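Local atomic coordinates of core protein VP4 (Bluetongue virus, PDB entry 2JHP), a protein that caps viral messenger RNA within the virus core, combining in one chain the successive enzymatic activities of an RNA-capping assembly line. Residues Asn12-Ile17 and Ile70-Asn75. Residues are numbered along the deposited sequence; the frame is centred on the assembly and turned at random.
Sequences NELSHI and ISTHKN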
ATOM      1  N   ASN A  12       8.754  25.063 -21.106  1.00 27.98           N
ATOM      2  CA  ASN A  12       9.717  25.963 -21.739  1.00 32.35           C
ATOM      3  C   ASN A  12      10.445  26.935 -20.819  1.00 21.90           C
ATOM      4  O   ASN A  12      11.649  27.152 -20.981  1.00 37.19           O
ATOM      5  CB  ASN A  12       9.064  26.708 -22.910  1.00 34.13           C
ATOM      6  CG  ASN A  12       8.760  25.792 -24.086  1.00 63.40           C
ATOM      7  OD1 ASN A  12       7.605  25.632 -24.482  1.00 38.11           O
ATOM      8  ND2 ASN A  12       9.800  25.175 -24.642  1.00 52.95           N
ATOM      9  N   GLU A  13       9.725  27.502 -19.850  1.00 17.82           N
ATOM     10  CA  GLU A  13      10.293  28.516 -18.948  1.00  5.14           C
ATOM     11  C   GLU A  13      11.406  27.939 -18.075  1.00 10.23           C
ATOM     12  O   GLU A  13      12.122  28.672 -17.396  1.00  8.79           O
ATOM     13  CB  GLU A  13       9.192  29.171 -18.089  1.00 -7.84           C
ATOM     14  CG  GLU A  13       8.778  28.407 -16.818  1.00-14.73           C
ATOM     15  CD  GLU A  13       7.923  27.149 -17.060  1.00 29.28           C
ATOM     16  OE1 GLU A  13       7.686  26.750 -18.226  1.00-12.20           O
ATOM     17  OE2 GLU A  13       7.483  26.547 -16.056  1.00 12.85           O
ATOM     18  N   LEU A  14      11.557  26.619 -18.137  1.00 10.02           N
ATOM     19  CA  LEU A  14      12.393  25.853 -17.225  1.00 17.76           C
ATOM     20  C   LEU A  14      13.536  25.208 -18.004  1.00 29.53           C
ATOM     21  O   LEU A  14      14.592  24.897 -17.444  1.00 31.14           O
ATOM     22  CB  LEU A  14      11.526  24.765 -16.588  1.00 22.03           C
ATOM     23  CG  LEU A  14      11.473  24.495 -15.083  1.00 12.60           C
ATOM     24  CD1 LEU A  14      11.313  25.761 -14.271  1.00 -0.95           C
ATOM     25  CD2 LEU A  14      10.324  23.549 -14.780  1.00 13.39           C
ATOM     26  N   SER A  15      13.304  25.032 -19.304  1.00 26.57           N
ATOM     27  CA  SER A  15      14.206  24.330 -20.221  1.00 22.79           C
ATOM     28  C   SER A  15      15.683  24.745 -20.167  1.00 22.56           C
ATOM     29  O   SER A  15      16.567  23.920 -20.398  1.00 31.53           O
ATOM     30  CB  SER A  15      13.689  24.479 -21.652  1.00 20.98           C
ATOM     31  OG  SER A  15      14.696  24.164 -22.595  1.00 47.98           O
ATOM     32  N   HIS A  16      15.941  26.017 -19.882  1.00 20.71           N
ATOM     33  CA  HIS A  16      17.301  26.548 -19.895  1.00 20.43           C
ATOM     34  C   HIS A  16      18.178  26.033 -18.745  1.00 19.66           C
ATOM     35  O   HIS A  16      19.397  25.922 -18.903  1.00 14.99           O
ATOM     36  CB  HIS A  16      17.271  28.079 -19.907  1.00 14.26           C
ATOM     37  CG  HIS A  16      16.702  28.680 -18.659  1.00 51.74           C
ATOM     38  ND1 HIS A  16      15.365  28.590 -18.332  1.00 -5.47           N
ATOM     39  CD2 HIS A  16      17.292  29.377 -17.657  1.00 16.12           C
ATOM     40  CE1 HIS A  16      15.157  29.203 -17.179  1.00 17.35           C
ATOM     41  NE2 HIS A  16      16.309  29.692 -16.751  1.00 -4.52           N
ATOM     42  N   ILE A  17      17.559  25.718 -17.604  1.00 22.47           N
ATOM     43  CA  ILE A  17      18.283  25.251 -16.404  1.00 23.74           C
ATOM     44  C   ILE A  17      18.850  23.851 -16.623  1.00 12.99           C
ATOM     45  O   ILE A  17      19.947  23.513 -16.162  1.00 16.54           O
ATOM     46  CB  ILE A  17      17.366  25.201 -15.153  1.00 26.71           C
ATOM     47  CG1 ILE A  17      16.440  26.415 -15.097  1.00 13.01           C
ATOM     48  CG2 ILE A  17      18.204  25.102 -13.871  1.00 16.72           C
ATOM     49  CD1 ILE A  17      15.122  26.133 -14.407  1.00 48.10           C
ATOM     50  N   ILE A  70       7.024  18.268 -15.397  1.00 13.26           N
ATOM     51  CA  ILE A  70       7.564  19.223 -14.431  1.00 12.30           C
ATOM     52  C   ILE A  70       7.401  20.648 -14.957  1.00 15.58           C
ATOM     53  O   ILE A  70       7.783  20.936 -16.093  1.00 22.02           O
ATOM     54  CB  ILE A  70       9.064  18.954 -14.145  1.00 15.33           C
ATOM     55  CG1 ILE A  70       9.296  17.516 -13.677  1.00 23.16           C
ATOM     56  CG2 ILE A  70       9.601  19.917 -13.108  1.00 10.45           C
ATOM     57  CD1 ILE A  70      10.088  16.683 -14.641  1.00 14.34           C
ATOM     58  N   SER A  71       6.842  21.536 -14.135  1.00 11.81           N
ATOM     59  CA  SER A  71       6.650  22.942 -14.525  1.00 -4.42           C
ATOM     60  C   SER A  71       6.421  23.860 -13.329  1.00 10.10           C
ATOM     61  O   SER A  71       6.171  23.391 -12.218  1.00 12.50           O
ATOM     62  CB  SER A  71       5.456  23.082 -15.484  1.00  7.82           C
ATOM     63  OG  SER A  71       5.259  24.435 -15.874  1.00 13.73           O
ATOM     64  N   THR A  72       6.508  25.168 -13.571  1.00 14.49           N
ATOM     65  CA  THR A  72       6.049  26.157 -12.601  1.00  9.69           C
ATOM     66  C   THR A  72       4.527  26.277 -12.691  1.00 18.40           C
ATOM     67  O   THR A  72       3.855  26.490 -11.681  1.00 15.94           O
ATOM     68  CB  THR A  72       6.706  27.556 -12.800  1.00  4.64           C
ATOM     69  OG1 THR A  72       6.409  28.062 -14.109  1.00 20.09           O
ATOM     70  CG2 THR A  72       8.221  27.483 -12.604  1.00-10.39           C
ATOM     71  N   HIS A  73       4.003  26.114 -13.908  1.00 22.98           N
ATOM     72  CA  HIS A  73       2.567  26.230 -14.199  1.00 10.38           C
ATOM     73  C   HIS A  73       1.758  25.046 -13.638  1.00 -0.65           C
ATOM     74  O   HIS A  73       2.318  24.001 -13.308  1.00  4.83           O
ATOM     75  CB  HIS A  73       2.339  26.392 -15.712  1.00 12.99           C
ATOM     76  CG  HIS A  73       3.163  27.479 -16.344  1.00  8.13           C
ATOM     77  ND1 HIS A  73       3.960  27.262 -17.449  1.00 30.41           N
ATOM     78  CD2 HIS A  73       3.317  28.789 -16.022  1.00 -2.89           C
ATOM     79  CE1 HIS A  73       4.565  28.389 -17.782  1.00  7.26           C
ATOM     80  NE2 HIS A  73       4.194  29.329 -16.931  1.00 36.25           N
ATOM     81  N   LYS A  74       0.441  25.213 -13.521  1.00  6.09           N
ATOM     82  CA  LYS A  74      -0.408  24.186 -12.907  1.00 11.47           C
ATOM     83  C   LYS A  74      -0.540  22.921 -13.760  1.00 15.56           C
ATOM     84  O   LYS A  74      -0.619  21.815 -13.224  1.00 16.18           O
ATOM     85  CB  LYS A  74      -1.797  24.737 -12.572  1.00 11.94           C
ATOM     86  CG  LYS A  74      -2.483  23.994 -11.417  1.00 12.91           C
ATOM     87  CD  LYS A  74      -4.019  24.064 -11.473  1.00 21.75           C
ATOM     88  CE  LYS A  74      -4.622  22.959 -12.356  1.00 13.31           C
ATOM     89  NZ  LYS A  74      -4.475  21.586 -11.788  1.00 44.00           N
ATOM     90  N   ASN A  75      -0.572  23.083 -15.080  1.00 12.20           N
ATOM     91  CA  ASN A  75      -0.744  21.938 -15.979  1.00 17.88           C
ATOM     92  C   ASN A  75      -0.160  22.121 -17.372  1.00 23.53           C
ATOM     93  O   ASN A  75       0.318  23.200 -17.717  1.00 17.32           O
ATOM     94  CB  ASN A  75      -2.216  21.522 -16.066  1.00 22.41           C
ATOM     95  CG  ASN A  75      -3.133  22.682 -16.326  1.00 -0.78           C
ATOM     96  OD1 ASN A  75      -2.871  23.521 -17.191  1.00 59.22           O
ATOM     97  ND2 ASN A  75      -4.228  22.735 -15.585  1.00 49.60           N
TER
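Glu13 and Thr72 meet tip to tip, and a single carboxylate oxygen takes the hydrogen bonds across the contact. Thr72 N donates to Glu13 OE2 at 3.0 Å, with an N-H...O angle of 166° and an approach nearly in line with the C-O bond. The hydroxyl of the same threonine donates from above the carboxylate plane, 39° out of it, with OG1 and OE2 2.7 Å apart. Its chi1 of 60° sets OG1 between the backbone N and the carbonyl carbon, so that amide and hydroxyl reach the same oxygen. Ser71 OG lies 3.1 Å from OE2 as well, but whether its proton goes there is undecided, since Thr11 OG1 is also a hydrogen-bonding partner. Over one face of the His73 ring, OE2 sits 3.7 Å above the plane and toward the rim.

Beside this polar group Leu14 runs past Thr72 in the opposite direction. Its CD1 packs on Thr72 CG2, while CD2 lies 3.7 Å from Ser71 CA and touches Ile70 CG2. In a five-stranded parallel sheet of order 2-3-1-4-5, 12-17 follows strand 7-10, while 70-75 begins with the end of its neighbour 67-71 and runs into the loop beyond, so the contact joins the turn after one strand to the end of the next; backbone bonds of Ile70 to Tyr9 and Thr11 bear out the pairing.

In the second shell, Thr11 OG1 bonds Glu13 OE1, tying down the other carboxylate oxygen. An ST turn shapes the loop after strand 67-71: His73 N donates to Ser71 OG at 2.9 Å. Leu14 also packs against Phe102 of helix 99-112, and Arg88 NE binds Thr72 O.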